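Local coordinates for protein pilin (Clostridioides difficile, PDB 6T8S) that is the major type IV pilin PilA1, the subunit that probably polymerises into the type IV pili of this bacterium, at residues 25-36 with 50-61; 62-70 with 82-92. All coordinates share one frame; numbering follows the deposited sequence. Where two conformers were deposited one is given.

Contact 1 (25-36 with 50-61); sequences SVKSAALSYYSD and LSVLETYMESLP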
loop_
_atom_site.group_PDB
_atom_site.type_symbol
_atom_site.label_atom_id
_atom_site.label_comp_id
_atom_site.label_asym_id
_atom_site.label_seq_id
_atom_site.Cartn_x
_atom_site.Cartn_y
_atom_site.Cartn_z
ATOM N N SER A 25 -5.756 -8.673 1.827
ATOM C CA SER A 25 -5.184 -9.644 2.793
ATOM C C SER A 25 -4.507 -8.895 3.948
ATOM O O SER A 25 -4.707 -9.265 5.107
ATOM C CB SER A 25 -4.246 -10.599 2.106
ATOM O OG SER A 25 -4.952 -11.476 1.231
ATOM N N VAL A 26 -3.700 -7.887 3.639
ATOM C CA VAL A 26 -2.962 -7.110 4.673
ATOM C C VAL A 26 -3.978 -6.329 5.515
ATOM O O VAL A 26 -3.784 -6.246 6.745
ATOM C CB VAL A 26 -1.908 -6.184 4.039
ATOM C CG1 VAL A 26 -1.316 -5.232 5.066
ATOM C CG2 VAL A 26 -0.820 -6.987 3.359
ATOM N N LYS A 27 -5.001 -5.751 4.886
ATOM C CA LYS A 27 -6.012 -4.938 5.605
ATOM C C LYS A 27 -6.715 -5.816 6.653
ATOM O O LYS A 27 -6.920 -5.335 7.780
ATOM C CB LYS A 27 -7.022 -4.307 4.646
ATOM C CG LYS A 27 -8.078 -3.458 5.335
ATOM C CD LYS A 27 -8.873 -2.583 4.413
ATOM C CE LYS A 27 -10.001 -1.888 5.142
ATOM N NZ LYS A 27 -10.977 -1.327 4.187
ATOM N N SER A 28 -7.118 -7.033 6.291
ATOM C CA SER A 28 -7.842 -7.957 7.205
ATOM C C SER A 28 -6.947 -8.315 8.402
ATOM O O SER A 28 -7.416 -8.237 9.579
ATOM C CB SER A 28 -8.311 -9.190 6.466
ATOM O OG SER A 28 -9.218 -9.919 7.275
ATOM N N ALA A 29 -5.686 -8.654 8.134
ATOM C CA ALA A 29 -4.684 -8.999 9.167
ATOM C C ALA A 29 -4.448 -7.782 10.070
ATOM O O ALA A 29 -4.341 -7.971 11.314
ATOM C CB ALA A 29 -3.405 -9.479 8.525
ATOM N N ALA A 30 -4.331 -6.582 9.493
ATOM C CA ALA A 30 -4.042 -5.350 10.267
ATOM C C ALA A 30 -5.210 -5.064 11.220
ATOM O O ALA A 30 -4.967 -4.653 12.362
ATOM C CB ALA A 30 -3.798 -4.183 9.355
ATOM N N LEU A 31 -6.441 -5.226 10.744
ATOM C CA LEU A 31 -7.642 -4.954 11.579
ATOM C C LEU A 31 -7.670 -5.912 12.776
ATOM O O LEU A 31 -8.032 -5.459 13.889
ATOM C CB LEU A 31 -8.896 -5.045 10.710
ATOM C CG LEU A 31 -9.159 -3.810 9.854
ATOM C CD1 LEU A 31 -10.146 -4.126 8.749
ATOM C CD2 LEU A 31 -9.647 -2.644 10.708
ATOM N N SER A 32 -7.319 -7.187 12.558
ATOM C CA SER A 32 -7.188 -8.234 13.610
ATOM C C SER A 32 -6.176 -7.784 14.671
ATOM O O SER A 32 -6.534 -7.726 15.871
ATOM C CB SER A 32 -6.773 -9.564 13.037
ATOM O OG SER A 32 -7.835 -10.198 12.354
ATOM N N TYR A 33 -4.950 -7.491 14.239
ATOM C CA TYR A 33 -3.857 -7.009 15.124
ATOM C C TYR A 33 -4.380 -5.818 15.933
ATOM O O TYR A 33 -4.183 -5.792 17.156
ATOM C CB TYR A 33 -2.619 -6.677 14.289
ATOM C CG TYR A 33 -1.418 -6.164 15.052
ATOM C CD1 TYR A 33 -1.428 -4.913 15.652
ATOM C CD2 TYR A 33 -0.249 -6.898 15.119
ATOM C CE1 TYR A 33 -0.318 -4.425 16.325
ATOM C CE2 TYR A 33 0.874 -6.420 15.781
ATOM C CZ TYR A 33 0.840 -5.174 16.381
ATOM O OH TYR A 33 1.926 -4.681 17.051
ATOM N N TYR A 34 -5.011 -4.848 15.272
ATOM C CA TYR A 34 -5.488 -3.594 15.913
ATOM C C TYR A 34 -6.531 -3.942 16.986
ATOM O O TYR A 34 -6.436 -3.438 18.128
ATOM C CB TYR A 34 -6.055 -2.640 14.864
ATOM C CG TYR A 34 -6.461 -1.285 15.384
ATOM C CD1 TYR A 34 -5.815 -0.694 16.458
ATOM C CD2 TYR A 34 -7.468 -0.575 14.764
ATOM C CE1 TYR A 34 -6.170 0.563 16.914
ATOM C CE2 TYR A 34 -7.835 0.688 15.201
ATOM C CZ TYR A 34 -7.189 1.256 16.285
ATOM O OH TYR A 34 -7.563 2.496 16.709
ATOM N N SER A 35 -7.476 -4.820 16.647
ATOM C CA SER A 35 -8.533 -5.273 17.592
ATOM C C SER A 35 -7.903 -5.980 18.800
ATOM O O SER A 35 -8.405 -5.787 19.932
ATOM C CB SER A 35 -9.552 -6.149 16.915
ATOM O OG SER A 35 -10.606 -6.431 17.834
ATOM N N ASP A 36 -6.842 -6.757 18.602
ATOM C CA ASP A 36 -6.263 -7.625 19.662
ATOM C C ASP A 36 -5.347 -6.819 20.589
ATOM O O ASP A 36 -5.287 -7.156 21.775
ATOM C CB ASP A 36 -5.483 -8.812 19.097
ATOM C CG ASP A 36 -6.316 -9.805 18.295
ATOM O OD1 ASP A 36 -7.563 -9.641 18.253
ATOM O OD2 ASP A 36 -5.697 -10.728 17.702
ATOM N N LEU A 50 6.489 -6.837 6.334
ATOM C CA LEU A 50 5.191 -6.974 7.043
ATOM C C LEU A 50 5.297 -8.013 8.163
ATOM O O LEU A 50 4.245 -8.495 8.623
ATOM C CB LEU A 50 4.147 -7.395 6.004
ATOM C CG LEU A 50 3.931 -6.391 4.876
ATOM C CD1 LEU A 50 2.969 -6.932 3.834
ATOM C CD2 LEU A 50 3.448 -5.061 5.430
ATOM N N SER A 51 6.499 -8.316 8.656
ATOM C CA SER A 51 6.681 -9.365 9.695
ATOM C C SER A 51 5.921 -9.004 10.988
ATOM O O SER A 51 5.593 -9.952 11.756
ATOM C CB SER A 51 8.154 -9.652 9.931
ATOM O OG SER A 51 8.737 -8.559 10.604
ATOM N N VAL A 52 5.600 -7.722 11.230
ATOM C CA VAL A 52 4.744 -7.293 12.380
ATOM C C VAL A 52 3.405 -8.061 12.347
ATOM O O VAL A 52 2.850 -8.344 13.437
ATOM C CB VAL A 52 4.529 -5.765 12.399
ATOM C CG1 VAL A 52 3.729 -5.277 11.203
ATOM C CG2 VAL A 52 3.885 -5.287 13.693
ATOM N N LEU A 53 2.914 -8.436 11.162
ATOM C CA LEU A 53 1.614 -9.166 11.009
ATOM C C LEU A 53 1.804 -10.686 10.916
ATOM O O LEU A 53 0.803 -11.374 10.603
ATOM C CB LEU A 53 0.902 -8.656 9.755
ATOM C CG LEU A 53 0.479 -7.191 9.743
ATOM C CD1 LEU A 53 -0.222 -6.873 8.435
ATOM C CD2 LEU A 53 -0.431 -6.852 10.911
ATOM N N GLU A 54 2.988 -11.240 11.210
ATOM C CA GLU A 54 3.314 -12.645 10.836
ATOM C C GLU A 54 2.396 -13.658 11.543
ATOM O O GLU A 54 2.144 -14.725 10.954
ATOM C CB GLU A 54 4.759 -12.998 11.178
ATOM C CG GLU A 54 5.197 -14.320 10.579
ATOM C CD GLU A 54 6.701 -14.442 10.422
ATOM O OE1 GLU A 54 7.425 -13.783 11.205
ATOM O OE2 GLU A 54 7.136 -15.185 9.523
ATOM N N THR A 55 1.961 -13.382 12.776
ATOM C CA THR A 55 1.069 -14.324 13.519
ATOM C C THR A 55 -0.250 -14.465 12.744
ATOM O O THR A 55 -0.864 -15.563 12.809
ATOM C CB THR A 55 0.866 -13.878 14.973
ATOM O OG1 THR A 55 2.160 -13.744 15.554
ATOM C CG2 THR A 55 0.050 -14.860 15.788
ATOM N N TYR A 56 -0.672 -13.430 12.004
ATOM C CA TYR A 56 -2.035 -13.319 11.413
ATOM C C TYR A 56 -2.074 -13.761 9.941
ATOM O O TYR A 56 -3.186 -13.876 9.400
ATOM C CB TYR A 56 -2.561 -11.888 11.531
ATOM C CG TYR A 56 -2.787 -11.429 12.950
ATOM C CD1 TYR A 56 -3.997 -11.650 13.586
ATOM C CD2 TYR A 56 -1.782 -10.804 13.678
ATOM C CE1 TYR A 56 -4.223 -11.232 14.889
ATOM C CE2 TYR A 56 -1.990 -10.392 14.986
ATOM C CZ TYR A 56 -3.218 -10.600 15.595
ATOM O OH TYR A 56 -3.437 -10.217 16.893
ATOM N N MET A 57 -0.919 -13.975 9.300
ATOM C CA MET A 57 -0.846 -14.250 7.843
ATOM C C MET A 57 -0.078 -15.550 7.624
ATOM O O MET A 57 1.054 -15.681 8.114
ATOM C CB MET A 57 -0.184 -13.094 7.085
ATOM C CG MET A 57 -0.872 -11.764 7.341
ATOM S SD MET A 57 -0.383 -10.456 6.179
ATOM C CE MET A 57 -1.355 -10.903 4.744
ATOM N N GLU A 58 -0.671 -16.486 6.895
ATOM C CA GLU A 58 -0.015 -17.785 6.606
ATOM C C GLU A 58 1.199 -17.523 5.719
ATOM O O GLU A 58 2.226 -18.192 5.914
ATOM C CB GLU A 58 -0.991 -18.742 5.933
ATOM C CG GLU A 58 -2.123 -19.155 6.851
ATOM C CD GLU A 58 -2.951 -20.310 6.318
ATOM O OE1 GLU A 58 -3.758 -20.095 5.404
ATOM O OE2 GLU A 58 -2.781 -21.419 6.833
ATOM N N SER A 59 1.080 -16.571 4.798
ATOM C CA SER A 59 2.189 -16.159 3.905
ATOM C C SER A 59 2.232 -14.632 3.807
ATOM O O SER A 59 1.223 -14.046 3.408
ATOM C CB SER A 59 2.037 -16.809 2.560
ATOM O OG SER A 59 3.277 -16.784 1.873
ATOM N N LEU A 60 3.362 -14.015 4.153
ATOM C CA LEU A 60 3.505 -12.531 4.126
ATOM C C LEU A 60 3.800 -12.078 2.703
ATOM O O LEU A 60 4.761 -12.547 2.104
ATOM C CB LEU A 60 4.642 -12.099 5.052
ATOM C CG LEU A 60 4.364 -12.220 6.543
ATOM C CD1 LEU A 60 5.644 -12.006 7.341
ATOM C CD2 LEU A 60 3.287 -11.249 6.974
ATOM N N PRO A 61 2.991 -11.167 2.119
ATOM C CA PRO A 61 3.372 -10.487 0.883
ATOM C C PRO A 61 4.701 -9.756 1.122
ATOM O O PRO A 61 4.899 -9.249 2.211
ATOM C CB PRO A 61 2.223 -9.512 0.621
ATOM C CG PRO A 61 1.053 -10.124 1.351
ATOM C CD PRO A 61 1.661 -10.758 2.586
#
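Tyr56 reaches across the side of the helix to Asp36, and its hydroxyl gives the one hydrogen bond between the segments. Tyr56 OH to Asp36 OD2 is 2.5 Å, very short. The carboxylate oxygen lies at the ring edge, in the ring plane, while the carboxylate and ring planes are turned 41° apart. The bond probably helps to fix the rotation of the ring. Ala29 O and Tyr33 N lie over one ring face, towards its rim, and Ser32 CB touches Tyr56 CD1 at 3.5 Å.

Among the apolar contacts, Ala29 CB meets Met57 CG at 3.6 Å and also touches Tyr56 CB. The Met57 chain bends at its last torsion (chi3 78°), which brings CE against the backbone of Ser25. Val26 divides its branches: CG1 meets Leu53 CD1 at 3.9 Å, and CG2 meets Leu50 CD1 at 3.8 Å. Leu53 CD2 packs on Ala30 CA and Tyr33 CB. The Tyr33 and Val52 side chains cross at about a right angle, with Tyr33 CE2 3.8 Å from Val52 CG2.

The loop thus covers the C-terminal part of helix 9-37, the long helix of the pilin fold. Val26 and Ala30 also touch strand 128-138, and Leu50, Val52 and Pro61 pack on strand 70-75.

Contact 2 (62-70 with 82-92); sequences DKADIGGKY and QIGTNDEGVTL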
loop_
_atom_site.group_PDB
_atom_site.type_symbol
_atom_site.label_atom_id
_atom_site.label_comp_id
_atom_site.label_asym_id
_atom_site.label_seq_id
_atom_site.Cartn_x
_atom_site.Cartn_y
_atom_site.Cartn_z
ATOM N N ASP A 62 5.570 -9.739 0.111
ATOM C CA ASP A 62 6.954 -9.198 0.192
ATOM C C ASP A 62 7.061 -7.969 -0.723
ATOM O O ASP A 62 7.330 -6.859 -0.214
ATOM C CB ASP A 62 7.960 -10.293 -0.176
ATOM C CG ASP A 62 9.406 -9.827 -0.204
ATOM O OD1 ASP A 62 9.777 -9.016 0.660
ATOM O OD2 ASP A 62 10.141 -10.274 -1.101
ATOM N N LYS A 63 6.846 -8.165 -2.021
ATOM C CA LYS A 63 6.967 -7.097 -3.045
ATOM C C LYS A 63 5.662 -7.020 -3.833
ATOM O O LYS A 63 5.023 -8.078 -4.059
ATOM C CB LYS A 63 8.104 -7.377 -4.027
ATOM C CG LYS A 63 9.509 -7.296 -3.450
ATOM C CD LYS A 63 10.588 -7.703 -4.447
ATOM C CE LYS A 63 10.636 -6.845 -5.700
ATOM N NZ LYS A 63 11.140 -5.478 -5.419
ATOM N N ALA A 64 5.305 -5.817 -4.253
ATOM C CA ALA A 64 4.144 -5.560 -5.128
ATOM C C ALA A 64 4.503 -5.952 -6.564
ATOM O O ALA A 64 5.655 -5.752 -6.976
ATOM C CB ALA A 64 3.736 -4.119 -5.011
ATOM N N ASP A 65 3.540 -6.461 -7.334
ATOM C CA ASP A 65 3.754 -6.816 -8.764
ATOM C C ASP A 65 3.988 -5.558 -9.618
ATOM O O ASP A 65 4.511 -5.700 -10.735
ATOM C CB ASP A 65 2.593 -7.658 -9.285
ATOM C CG ASP A 65 2.704 -9.133 -8.938
ATOM O OD1 ASP A 65 3.646 -9.509 -8.220
ATOM O OD2 ASP A 65 1.877 -9.905 -9.443
ATOM N N ILE A 66 3.657 -4.364 -9.117
ATOM C CA ILE A 66 3.902 -3.065 -9.820
ATOM C C ILE A 66 5.289 -2.517 -9.442
ATOM O O ILE A 66 5.646 -1.439 -9.954
ATOM C CB ILE A 66 2.781 -2.049 -9.526
ATOM C CG1 ILE A 66 2.661 -1.747 -8.029
ATOM C CG2 ILE A 66 1.466 -2.514 -10.141
ATOM C CD1 ILE A 66 1.608 -0.727 -7.670
ATOM N N GLY A 67 6.043 -3.240 -8.618
ATOM C CA GLY A 67 7.362 -2.826 -8.091
ATOM C C GLY A 67 7.272 -2.396 -6.639
ATOM O O GLY A 67 6.218 -1.855 -6.243
ATOM N N GLY A 68 8.331 -2.621 -5.855
ATOM C CA GLY A 68 8.481 -2.004 -4.525
ATOM C C GLY A 68 8.163 -2.951 -3.382
ATOM O O GLY A 68 7.196 -3.746 -3.480
ATOM N N LYS A 69 8.960 -2.897 -2.319
ATOM C CA LYS A 69 8.721 -3.697 -1.091
ATOM C C LYS A 69 7.584 -3.062 -0.288
ATOM O O LYS A 69 7.428 -1.831 -0.305
ATOM C CB LYS A 69 9.978 -3.756 -0.223
ATOM C CG LYS A 69 11.053 -4.715 -0.712
ATOM C CD LYS A 69 12.293 -4.686 0.153
ATOM C CE LYS A 69 13.517 -5.222 -0.559
ATOM N NZ LYS A 69 14.657 -5.361 0.375
ATOM N N TYR A 70 6.823 -3.880 0.431
ATOM C CA TYR A 70 5.737 -3.396 1.310
ATOM C C TYR A 70 6.325 -3.033 2.678
ATOM O O TYR A 70 7.262 -3.718 3.142
ATOM C CB TYR A 70 4.661 -4.469 1.489
ATOM C CG TYR A 70 3.848 -4.817 0.265
ATOM C CD1 TYR A 70 3.050 -3.872 -0.356
ATOM C CD2 TYR A 70 3.807 -6.114 -0.227
ATOM C CE1 TYR A 70 2.270 -4.189 -1.457
ATOM C CE2 TYR A 70 3.026 -6.452 -1.323
ATOM C CZ TYR A 70 2.247 -5.488 -1.938
ATOM O OH TYR A 70 1.465 -5.791 -3.018
ATOM N N GLN A 82 2.730 1.326 2.651
ATOM C CA GLN A 82 3.769 1.899 1.773
ATOM C C GLN A 82 4.200 0.818 0.791
ATOM O O GLN A 82 4.445 -0.343 1.207
ATOM C CB GLN A 82 4.937 2.416 2.623
ATOM C CG GLN A 82 6.123 2.897 1.783
ATOM C CD GLN A 82 7.223 3.469 2.653
ATOM O OE1 GLN A 82 6.954 4.038 3.707
ATOM N NE2 GLN A 82 8.469 3.311 2.226
ATOM N N ILE A 83 4.282 1.183 -0.483
ATOM C CA ILE A 83 4.737 0.280 -1.570
ATOM C C ILE A 83 5.967 0.937 -2.201
ATOM O O ILE A 83 5.806 1.920 -2.924
ATOM C CB ILE A 83 3.616 0.022 -2.590
ATOM C CG1 ILE A 83 2.284 -0.299 -1.904
ATOM C CG2 ILE A 83 4.039 -1.070 -3.569
ATOM C CD1 ILE A 83 1.129 -0.436 -2.855
ATOM N N GLY A 84 7.135 0.389 -1.907
ATOM C CA GLY A 84 8.415 0.901 -2.416
ATOM C C GLY A 84 9.286 1.431 -1.303
ATOM O O GLY A 84 8.786 1.720 -0.199
ATOM N N THR A 85 10.563 1.583 -1.616
ATOM C CA THR A 85 11.585 2.109 -0.690
ATOM C C THR A 85 12.580 2.916 -1.525
ATOM O O THR A 85 12.345 3.091 -2.734
ATOM C CB THR A 85 12.269 0.956 0.045
ATOM O OG1 THR A 85 12.948 0.212 -0.971
ATOM C CG2 THR A 85 11.299 0.089 0.823
ATOM N N ASN A 86 13.688 3.324 -0.913
ATOM C CA ASN A 86 14.827 3.967 -1.622
ATOM C C ASN A 86 15.315 3.105 -2.800
ATOM O O ASN A 86 15.766 3.678 -3.811
ATOM C CB ASN A 86 15.971 4.232 -0.652
ATOM C CG ASN A 86 16.511 2.959 -0.048
ATOM O OD1 ASN A 86 15.813 2.280 0.703
ATOM N ND2 ASN A 86 17.757 2.640 -0.362
ATOM N N ASP A 87 15.219 1.778 -2.688
ATOM C CA ASP A 87 15.774 0.808 -3.676
ATOM C C ASP A 87 14.908 0.778 -4.944
ATOM O O ASP A 87 15.467 0.609 -6.048
ATOM C CB ASP A 87 15.905 -0.594 -3.073
ATOM C CG ASP A 87 17.036 -0.758 -2.066
ATOM O OD1 ASP A 87 18.109 -0.172 -2.283
ATOM O OD2 ASP A 87 16.830 -1.472 -1.063
ATOM N N GLU A 88 13.586 0.902 -4.809
ATOM C CA GLU A 88 12.660 0.710 -5.953
ATOM C C GLU A 88 11.258 1.148 -5.537
ATOM O O GLU A 88 10.847 0.781 -4.428
ATOM C CB GLU A 88 12.690 -0.758 -6.380
ATOM C CG GLU A 88 11.626 -1.128 -7.391
ATOM C CD GLU A 88 11.613 -2.612 -7.731
ATOM O OE1 GLU A 88 12.428 -3.014 -8.576
ATOM O OE2 GLU A 88 10.823 -3.369 -7.114
ATOM N N GLY A 89 10.602 1.939 -6.383
ATOM C CA GLY A 89 9.205 2.359 -6.202
ATOM C C GLY A 89 8.302 1.579 -7.132
ATOM O O GLY A 89 8.761 0.578 -7.722
ATOM N N VAL A 90 7.068 2.041 -7.289
ATOM C CA VAL A 90 6.077 1.414 -8.209
ATOM C C VAL A 90 6.214 2.048 -9.589
ATOM O O VAL A 90 6.694 3.204 -9.696
ATOM C CB VAL A 90 4.640 1.543 -7.682
ATOM C CG1 VAL A 90 4.531 1.095 -6.237
ATOM C CG2 VAL A 90 4.070 2.933 -7.872
ATOM N N THR A 91 5.756 1.327 -10.609
ATOM C CA THR A 91 5.535 1.886 -11.956
ATOM C C THR A 91 4.063 1.673 -12.328
ATOM O O THR A 91 3.588 0.530 -12.218
ATOM C CB THR A 91 6.541 1.297 -12.951
ATOM O OG1 THR A 91 7.837 1.691 -12.498
ATOM C CG2 THR A 91 6.320 1.791 -14.363
ATOM N N LEU A 92 3.392 2.747 -12.737
ATOM C CA LEU A 92 1.968 2.746 -13.162
ATOM C C LEU A 92 1.820 3.537 -14.458
ATOM O O LEU A 92 2.210 4.728 -14.500
ATOM C CB LEU A 92 1.090 3.348 -12.057
ATOM C CG LEU A 92 1.037 2.559 -10.749
ATOM C CD1 LEU A 92 0.355 3.367 -9.652
ATOM C CD2 LEU A 92 0.325 1.226 -10.957
HETATM O O HOH W 1 11.488 -1.448 -2.672
HETATM O O HOH W 2 8.204 -0.180 1.565
#
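Gly68 and Gly84 bring their backbones together with CA atoms 3.6 Å apart, a closeness that leaves no room for a side chain on Gly68. Glu88 OE2 accepts two bonds. Gly68 N meets Glu88 OE2 on the anti side at 2.9 Å. Lys63 NZ lies 2.7 Å from Glu88 OE2, above the carboxylate plane, in a salt bridge. Lys63 gets there by bending at its last two torsions (60° and 70°).

Residues 62-70 form a loop with a type I turn from Ala64 to Gly67, and it leads into the antiparallel sheet of the pilin domain. Tyr70 pairs with Ile83 there as a non-hydrogen-bonded pair, and Gly84 N bonds Lys69 O at 2.8 Å. At the other end, Thr91 N bonds Ile66 O, nearly straight at 164°.

Ile66 lies alongside Val90, Ile66 CD1 to Val90 CG1 3.7 Å, and its CG2 reaches Leu92 CD2. Ala64 CB presses tightly on Ile83 CG2 at 3.4 Å; both residues also touch Val19 of helix 9-37. The Tyr70 ring turns its edge to Ile83 CG1, and its hydroxyl bonds Asp22 of that helix. One water joins Lys69 N, Thr85 OG1 and Glu88 O; another bonds Lys69 O and Gly84 O.

In the fold
The two contacts follow in series along the chain. Contact 1 closes at Pro61, and contact 2 opens at the next residue. Their centres lie about 19 Å apart. They meet at Tyr70, whose ring CE2 is 3.7 Å from Pro61 CB and whose CB is 3.8 Å from Leu50 CD1. Each takes one segment from the long connection between helix 9-37 and strand 70-75, the second ending on the first residue of that strand. Contact 1 lays residues 50-61 on the helix. Contact 2 joins residues 62-70 to strands 78-83 and 90-92, while residues of it still touch the same helix further towards its N-terminus. Together they tie the connection to both layers of the pilin domain, helix and antiparallel sheet.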